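Local atomic coordinates of nicotinate-nucleotide--dimethylbenzimidazole phosphoribosyltransferase (Thermus thermophilus, PDB entry 1J33), a protein that probably catalyses phosphoribosyl transfer from nicotinate mononucleotide to 5,6-dimethylbenzimidazole, giving alpha-ribazole 5'-phosphate for cobalamin biosynthesis. Residues L247-F252 and L272-L277; A52-G57 and G227-A232; A177-P182 and G257-W262. All blocks are in the same frame, centred on the assembly; numbering follows the deposited sequence.

Interaction 1. Residues L247-F252 and L272-L277; sequences LVLDGF and LFAGHL
The backbone of F273 hydrogen-bonds to L247 and L249. F273 N donates to L247 O at 2.8 Å. L249 N donates to F273 O at 2.8 Å. G275 N donates to L249 O at 3.1 Å. A CB on G275 would run into this same oxygen. The paired residues are L247 with L272, V248 with F273 and L249 with A274. They join strands 247-249 and 272-274 in parallel, as the two strands of a beta-alpha-beta unit whose helix is 252-264. Apolar contact falls on the face that carries L247, L249, L272 and A274. There L272 CD2 lies 3.7 Å from L247 CB and 4.0 Å from L249 CD2. L290 and L292 also touch L249 and L272. Past the strands the contact is polar. With CG anti to the backbone N (chi1 -173°), the D250 carboxylate comes back to H276, although its CB points away. OD1 takes a weak bond of 3.3 Å from H276 NE2. The carboxylate and imidazole planes are 28° apart. OD2 accepts a hydrogen bond from the backbone N of G305 and OD1 one from that of A308, near E304, the predicted proton acceptor. Water 1 lies 2.8 Å from both D250 O and H276 O.

Interaction 2. Residues A52-G57 and G227-A232; sequences AAADHG and GIELVA
E229 OE2 accepts a hydrogen bond from H56 NE2 at 2.7 Å, and a weak one from N167 ND2. The contact sets the first turn of helix 228-242 against the C-terminal end of strand 47-54, an inner strand of the parallel sheet of this alpha/beta fold. Helix and strand run nearly antiparallel. OE2 uses its syn lone pair, and it lies in the plane of the H56 ring, at the edge. The bond is fairly straight, at 158°. The carboxylate is turned 59° from the imidazole. E229 has CG between its backbone N and carbonyl carbon (chi1 83°) and a bend at chi2, and the chain doubles back beside the helix start, which brings the carboxylate to H56.

A single water, water 2, bridges the other oxygen to both segments. It donates to E229 OE1 at 2.9 Å. It also donates to D55 O and accepts from I228 N. It sits over one face of the H56 ring, offset to the rim. With an alanine here instead of E229, H56 NE2 would probably lose its acceptor, water 2 a partner, and the imidazole would be freer to turn.

G227 is the N-cap residue, and a side chain there would collide with H56 CE1. Along the strand, small side chains make the fit. A54 CB meets I228 CB at 3.9 Å. E229 CB rests 3.5 Å from A52 O. One helical turn further on, the methyl groups of A52 and A232 meet, CB to CB, at 4.0 Å.

Interaction 3. Residues A177-P182 and G257-W262; sequences ALLGLP and GALLAW
L179 meets L259 and W262 with its branched end. From CB the chain turns CG to lie beside the backbone N (chi1 -58°), which brings both methyls up to helix 252-264. CG is 4.2 Å from L259 CD1. CD1 approaches the same L259 CD1 at 4.0 Å. The second methyl goes to another partner: CD2 lies 4.1 Å from W262 CZ3, near the plane of the indole and at its edge, so the ring offers its rim and not a face. L179 stands at about a right angle to both L259 and W262.

The contact is plain helix packing. It joins the C-terminal end of helix 167-179 to the second half of helix 252-264. These two helices follow strands 157-163 and 247-249, which are neighbours in the parallel sheet.

L178, one residue before L179, points toward the partner helix and touches its backbone. Its CD1 lies 3.5 Å from L260 N and 3.6 Å from L260 CA. The same methyl meets L259 CB at 3.9 Å and L260 CB at 4.1 Å, so a single carbon touches two successive residues. L260 continues the apolar packing onto P218 and A222 of helix 218-225. Helix 281-290 also adds to the group: A289 touches L179, Q286 touches L259, and L290 touches W262. With CG anti to its backbone N (chi1 166°), W262 puts its six-membered ring beside L179 CD2.

From the N terminus, strand 47-54 comes first, and interaction 2 closes its long loop only at helix 228-242. Before that, helix 167-179 has already opened interaction 3, so the two cross. Interaction 3 closes at helix 252-264, after strand 247-249 has opened interaction 1, so these cross as well. Interaction 1 closes last, at strand 272-274, and follows interaction 2 in series. None of the three nests in another. Interactions 1 and 2 reach the same sheet at different strands, and interaction 3 joins helix 167-179 to helix 252-264, the helices after strands 157-163 and 247-249. Packing links them: L249 CD2 meets A258 CB at 3.3 Å, and V231 CA meets L260 CD2 at 4.0 Å.

Interaction 1. Residues L247-F252 and L272-L277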
loop_
_atom_site.group_PDB
_atom_site.type_symbol
_atom_site.label_atom_id
_atom_site.label_comp_id
_atom_site.label_asym_id
_atom_site.label_seq_id
_atom_site.Cartn_x
_atom_site.Cartn_y
_atom_site.Cartn_z
ATOM N N LEU A 247 -16.144 0.398 3.922
ATOM C CA LEU A 247 -15.973 1.820 3.639
ATOM C C LEU A 247 -14.524 2.226 3.835
ATOM O O LEU A 247 -13.910 1.888 4.843
ATOM C CB LEU A 247 -16.884 2.633 4.559
ATOM C CG LEU A 247 -18.328 2.112 4.567
ATOM C CD1 LEU A 247 -19.132 2.847 5.627
ATOM C CD2 LEU A 247 -18.952 2.277 3.186
ATOM N N VAL A 248 -13.991 2.966 2.871
ATOM C CA VAL A 248 -12.597 3.379 2.913
ATOM C C VAL A 248 -12.420 4.872 3.145
ATOM O O VAL A 248 -13.014 5.698 2.448
ATOM C CB VAL A 248 -11.890 2.991 1.606
ATOM C CG1 VAL A 248 -10.386 3.150 1.764
ATOM C CG2 VAL A 248 -12.245 1.554 1.236
ATOM N N LEU A 249 -11.592 5.205 4.130
ATOM C CA LEU A 249 -11.317 6.593 4.488
ATOM C C LEU A 249 -10.151 7.186 3.710
ATOM O O LEU A 249 -9.168 6.499 3.416
ATOM C CB LEU A 249 -10.989 6.701 5.981
ATOM C CG LEU A 249 -12.034 6.263 7.008
ATOM C CD1 LEU A 249 -11.417 6.254 8.398
ATOM C CD2 LEU A 249 -13.220 7.205 6.956
ATOM N N ASP A 250 -10.266 8.470 3.381
ATOM C CA ASP A 250 -9.194 9.167 2.690
ATOM C C ASP A 250 -8.474 10.025 3.726
ATOM O O ASP A 250 -8.129 9.530 4.796
ATOM C CB ASP A 250 -9.738 10.037 1.557
ATOM C CG ASP A 250 -8.629 10.651 0.718
ATOM O OD1 ASP A 250 -7.572 10.002 0.570
ATOM O OD2 ASP A 250 -8.806 11.774 0.200
ATOM N N GLY A 251 -8.283 11.307 3.429
ATOM C CA GLY A 251 -7.571 12.188 4.341
ATOM C C GLY A 251 -8.358 12.878 5.444
ATOM O O GLY A 251 -9.451 12.456 5.822
ATOM N N PHE A 252 -7.783 13.968 5.945
ATOM C CA PHE A 252 -8.348 14.747 7.042
ATOM C C PHE A 252 -9.757 15.292 6.795
ATOM O O PHE A 252 -10.637 15.132 7.635
ATOM C CB PHE A 252 -7.377 15.880 7.394
ATOM C CG PHE A 252 -7.792 16.702 8.578
ATOM C CD1 PHE A 252 -8.060 18.062 8.434
ATOM C CD2 PHE A 252 -7.902 16.126 9.839
ATOM C CE1 PHE A 252 -8.432 18.838 9.530
ATOM C CE2 PHE A 252 -8.272 16.890 10.938
ATOM C CZ PHE A 252 -8.539 18.250 10.784
ATOM N N LEU A 272 -15.514 0.754 8.619
ATOM C CA LEU A 272 -14.448 1.644 8.169
ATOM C C LEU A 272 -13.044 1.042 8.097
ATOM O O LEU A 272 -12.639 0.269 8.954
ATOM C CB LEU A 272 -14.390 2.876 9.069
ATOM C CG LEU A 272 -15.612 3.792 9.120
ATOM C CD1 LEU A 272 -15.333 4.941 10.111
ATOM C CD2 LEU A 272 -15.903 4.340 7.724
ATOM N N PHE A 273 -12.315 1.427 7.057
ATOM C CA PHE A 273 -10.936 1.002 6.847
ATOM C C PHE A 273 -10.183 2.272 6.499
ATOM O O PHE A 273 -10.569 2.986 5.572
ATOM C CB PHE A 273 -10.852 0.020 5.685
ATOM C CG PHE A 273 -11.500 -1.296 5.971
ATOM C CD1 PHE A 273 -10.783 -2.319 6.576
ATOM C CD2 PHE A 273 -12.847 -1.495 5.688
ATOM C CE1 PHE A 273 -11.392 -3.518 6.899
ATOM C CE2 PHE A 273 -13.467 -2.695 6.010
ATOM C CZ PHE A 273 -12.737 -3.707 6.617
ATOM N N ALA A 274 -9.129 2.572 7.247
ATOM C CA ALA A 274 -8.348 3.768 6.976
ATOM C C ALA A 274 -7.371 3.507 5.840
ATOM O O ALA A 274 -6.433 2.725 5.977
ATOM C CB ALA A 274 -7.595 4.200 8.225
ATOM N N GLY A 275 -7.590 4.170 4.714
ATOM C CA GLY A 275 -6.701 3.979 3.587
ATOM C C GLY A 275 -5.276 4.410 3.879
ATOM O O GLY A 275 -4.326 3.737 3.473
ATOM N N HIS A 276 -5.118 5.522 4.589
ATOM C CA HIS A 276 -3.786 6.029 4.899
ATOM C C HIS A 276 -3.783 7.049 6.036
ATOM O O HIS A 276 -4.831 7.425 6.568
ATOM C CB HIS A 276 -3.173 6.690 3.648
ATOM C CG HIS A 276 -3.824 7.988 3.263
ATOM N ND1 HIS A 276 -3.102 9.130 2.988
ATOM C CD2 HIS A 276 -5.128 8.328 3.122
ATOM C CE1 HIS A 276 -3.931 10.117 2.698
ATOM N NE2 HIS A 276 -5.167 9.658 2.773
ATOM N N LEU A 277 -2.580 7.469 6.415
ATOM C CA LEU A 277 -2.402 8.493 7.434
ATOM C C LEU A 277 -1.809 9.658 6.644
ATOM O O LEU A 277 -0.694 9.563 6.136
ATOM C CB LEU A 277 -1.411 8.044 8.513
ATOM C CG LEU A 277 -1.116 9.105 9.584
ATOM C CD1 LEU A 277 -2.385 9.399 10.370
ATOM C CD2 LEU A 277 -0.019 8.624 10.517
HETATM O O HOH W 1 -7.615 7.060 6.088
#

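Interaction 2. Residues A52-G57 and G227-A232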
loop_
_atom_site.group_PDB
_atom_site.type_symbol
_atom_site.label_atom_id
_atom_site.label_comp_id
_atom_site.label_asym_id
_atom_site.label_seq_id
_atom_site.Cartn_x
_atom_site.Cartn_y
_atom_site.Cartn_z
ATOM N N ALA A 52 -17.105 14.636 -3.206
ATOM C CA ALA A 52 -18.054 15.704 -2.908
ATOM C C ALA A 52 -17.327 17.042 -2.954
ATOM O O ALA A 52 -16.272 17.216 -2.337
ATOM C CB ALA A 52 -18.678 15.486 -1.531
ATOM N N ALA A 53 -17.896 17.989 -3.692
ATOM C CA ALA A 53 -17.292 19.302 -3.840
ATOM C C ALA A 53 -18.209 20.423 -3.363
ATOM O O ALA A 53 -19.426 20.390 -3.575
ATOM C CB ALA A 53 -16.909 19.537 -5.314
ATOM N N ALA A 54 -17.607 21.411 -2.715
ATOM C CA ALA A 54 -18.329 22.572 -2.221
ATOM C C ALA A 54 -17.310 23.628 -1.813
ATOM O O ALA A 54 -16.178 23.302 -1.452
ATOM C CB ALA A 54 -19.200 22.185 -1.038
ATOM N N ASP A 55 -17.707 24.895 -1.892
ATOM C CA ASP A 55 -16.835 25.997 -1.520
ATOM C C ASP A 55 -17.102 26.446 -0.086
ATOM O O ASP A 55 -18.147 26.137 0.484
ATOM C CB ASP A 55 -17.023 27.157 -2.499
ATOM C CG ASP A 55 -16.292 26.928 -3.810
ATOM O OD1 ASP A 55 -16.928 27.012 -4.880
ATOM O OD2 ASP A 55 -15.072 26.661 -3.763
ATOM N N HIS A 56 -16.150 27.174 0.490
ATOM C CA HIS A 56 -16.257 27.636 1.869
ATOM C C HIS A 56 -16.163 29.152 2.000
ATOM O O HIS A 56 -15.243 29.778 1.466
ATOM C CB HIS A 56 -15.151 26.984 2.702
ATOM C CG HIS A 56 -15.181 25.487 2.665
ATOM N ND1 HIS A 56 -15.607 24.725 3.730
ATOM C CD2 HIS A 56 -14.896 24.614 1.669
ATOM C CE1 HIS A 56 -15.588 23.448 3.392
ATOM N NE2 HIS A 56 -15.161 23.355 2.146
ATOM N N GLY A 57 -17.109 29.740 2.724
ATOM C CA GLY A 57 -17.090 31.179 2.908
ATOM C C GLY A 57 -15.898 31.633 3.735
ATOM O O GLY A 57 -15.537 32.810 3.724
ATOM N N GLY A 227 -18.548 22.001 6.548
ATOM C CA GLY A 227 -18.680 22.344 5.148
ATOM C C GLY A 227 -19.748 21.479 4.523
ATOM O O GLY A 227 -20.008 20.368 4.994
ATOM N N ILE A 228 -20.370 21.981 3.461
ATOM C CA ILE A 228 -21.427 21.241 2.795
ATOM C C ILE A 228 -20.934 19.895 2.280
ATOM O O ILE A 228 -21.641 18.896 2.394
ATOM C CB ILE A 228 -22.003 22.038 1.613
ATOM C CG1 ILE A 228 -22.548 23.375 2.115
ATOM C CG2 ILE A 228 -23.099 21.230 0.926
ATOM C CD1 ILE A 228 -22.902 24.345 1.008
ATOM N N GLU A 229 -19.730 19.864 1.711
ATOM C CA GLU A 229 -19.208 18.608 1.192
ATOM C C GLU A 229 -18.847 17.652 2.326
ATOM O O GLU A 229 -18.943 16.436 2.164
ATOM C CB GLU A 229 -17.985 18.832 0.278
ATOM C CG GLU A 229 -16.652 18.986 1.003
ATOM C CD GLU A 229 -16.354 20.418 1.405
ATOM O OE1 GLU A 229 -17.286 21.126 1.853
ATOM O OE2 GLU A 229 -15.181 20.833 1.289
ATOM N N LEU A 230 -18.436 18.188 3.473
ATOM C CA LEU A 230 -18.085 17.324 4.600
ATOM C C LEU A 230 -19.341 16.602 5.081
ATOM O O LEU A 230 -19.284 15.429 5.458
ATOM C CB LEU A 230 -17.479 18.134 5.750
ATOM C CG LEU A 230 -16.183 18.900 5.461
ATOM C CD1 LEU A 230 -15.689 19.548 6.742
ATOM C CD2 LEU A 230 -15.117 17.955 4.917
ATOM N N VAL A 231 -20.475 17.302 5.070
ATOM C CA VAL A 231 -21.733 16.694 5.488
ATOM C C VAL A 231 -22.158 15.680 4.431
ATOM O O VAL A 231 -22.650 14.604 4.758
ATOM C CB VAL A 231 -22.851 17.755 5.665
ATOM C CG1 VAL A 231 -24.191 17.072 5.965
ATOM C CG2 VAL A 231 -22.492 18.684 6.803
ATOM N N ALA A 232 -21.950 16.021 3.162
ATOM C CA ALA A 232 -22.305 15.124 2.065
ATOM C C ALA A 232 -21.509 13.828 2.199
ATOM O O ALA A 232 -22.018 12.733 1.956
ATOM C CB ALA A 232 -21.996 15.790 0.729
HETATM O O HOH W 2 -18.551 23.702 2.038
#

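Interaction 3. Residues A177-P182 and G257-W262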
loop_
_atom_site.group_PDB
_atom_site.type_symbol
_atom_site.label_atom_id
_atom_site.label_comp_id
_atom_site.label_asym_id
_atom_site.label_seq_id
_atom_site.Cartn_x
_atom_site.Cartn_y
_atom_site.Cartn_z
ATOM N N ALA A 177 -14.739 19.876 17.370
ATOM C CA ALA A 177 -16.053 19.862 17.999
ATOM C C ALA A 177 -16.537 18.456 18.358
ATOM O O ALA A 177 -16.971 18.214 19.481
ATOM C CB ALA A 177 -17.062 20.531 17.092
ATOM N N LEU A 178 -16.456 17.530 17.409
ATOM C CA LEU A 178 -16.925 16.172 17.648
ATOM C C LEU A 178 -16.057 15.366 18.611
ATOM O O LEU A 178 -16.556 14.462 19.284
ATOM C CB LEU A 178 -17.065 15.411 16.319
ATOM C CG LEU A 178 -18.054 15.950 15.275
ATOM C CD1 LEU A 178 -18.094 15.015 14.066
ATOM C CD2 LEU A 178 -19.441 16.064 15.884
ATOM N N LEU A 179 -14.773 15.698 18.693
ATOM C CA LEU A 179 -13.862 14.962 19.567
ATOM C C LEU A 179 -13.461 15.714 20.828
ATOM O O LEU A 179 -12.719 15.187 21.654
ATOM C CB LEU A 179 -12.596 14.575 18.800
ATOM C CG LEU A 179 -12.811 13.725 17.549
ATOM C CD1 LEU A 179 -11.461 13.327 16.960
ATOM C CD2 LEU A 179 -13.634 12.490 17.910
ATOM N N GLY A 180 -13.947 16.941 20.975
ATOM C CA GLY A 180 -13.604 17.729 22.143
ATOM C C GLY A 180 -12.119 18.022 22.174
ATOM O O GLY A 180 -11.453 17.816 23.187
ATOM N N LEU A 181 -11.595 18.496 21.050
ATOM C CA LEU A 181 -10.178 18.820 20.945
ATOM C C LEU A 181 -10.005 20.311 20.683
ATOM O O LEU A 181 -10.903 20.963 20.156
ATOM C CB LEU A 181 -9.534 18.018 19.805
ATOM C CG LEU A 181 -9.452 16.495 19.952
ATOM C CD1 LEU A 181 -8.997 15.888 18.630
ATOM C CD2 LEU A 181 -8.491 16.129 21.068
ATOM N N PRO A 182 -8.847 20.873 21.065
ATOM C CA PRO A 182 -8.567 22.296 20.863
ATOM C C PRO A 182 -8.059 22.565 19.450
ATOM O O PRO A 182 -7.533 21.668 18.791
ATOM C CB PRO A 182 -7.495 22.577 21.908
ATOM C CG PRO A 182 -6.704 21.304 21.877
ATOM C CD PRO A 182 -7.788 20.243 21.876
ATOM N N GLY A 257 -15.687 13.973 7.787
ATOM C CA GLY A 257 -17.056 13.650 7.429
ATOM C C GLY A 257 -17.421 12.282 7.981
ATOM O O GLY A 257 -18.568 12.034 8.359
ATOM N N ALA A 258 -16.440 11.382 8.019
ATOM C CA ALA A 258 -16.667 10.045 8.554
ATOM C C ALA A 258 -16.960 10.147 10.059
ATOM O O ALA A 258 -17.760 9.379 10.598
ATOM C CB ALA A 258 -15.442 9.176 8.315
ATOM N N LEU A 259 -16.313 11.099 10.729
ATOM C CA LEU A 259 -16.521 11.290 12.167
ATOM C C LEU A 259 -17.966 11.674 12.429
ATOM O O LEU A 259 -18.582 11.193 13.378
ATOM C CB LEU A 259 -15.601 12.382 12.723
ATOM C CG LEU A 259 -14.117 12.042 12.871
ATOM C CD1 LEU A 259 -13.376 13.257 13.417
ATOM C CD2 LEU A 259 -13.945 10.842 13.805
ATOM N N LEU A 260 -18.494 12.551 11.582
ATOM C CA LEU A 260 -19.875 12.990 11.692
ATOM C C LEU A 260 -20.787 11.783 11.507
ATOM O O LEU A 260 -21.699 11.552 12.301
ATOM C CB LEU A 260 -20.181 14.042 10.625
ATOM C CG LEU A 260 -21.659 14.357 10.375
ATOM C CD1 LEU A 260 -22.330 14.779 11.671
ATOM C CD2 LEU A 260 -21.776 15.455 9.326
ATOM N N ALA A 261 -20.541 11.008 10.454
ATOM C CA ALA A 261 -21.358 9.826 10.201
ATOM C C ALA A 261 -21.329 8.944 11.447
ATOM O O ALA A 261 -22.371 8.537 11.957
ATOM C CB ALA A 261 -20.827 9.065 8.992
ATOM N N TRP A 262 -20.126 8.669 11.945
ATOM C CA TRP A 262 -19.956 7.834 13.134
ATOM C C TRP A 262 -20.744 8.352 14.339
ATOM O O TRP A 262 -21.414 7.577 15.024
ATOM C CB TRP A 262 -18.466 7.711 13.481
ATOM C CG TRP A 262 -18.200 7.162 14.852
ATOM C CD1 TRP A 262 -18.789 6.073 15.434
ATOM C CD2 TRP A 262 -17.262 7.670 15.811
ATOM N NE1 TRP A 262 -18.274 5.877 16.697
ATOM C CE2 TRP A 262 -17.335 6.842 16.950
ATOM C CE3 TRP A 262 -16.364 8.748 15.814
ATOM C CZ2 TRP A 262 -16.542 7.055 18.082
ATOM C CZ3 TRP A 262 -15.576 8.958 16.942
ATOM C CH2 TRP A 262 -15.671 8.116 18.058
#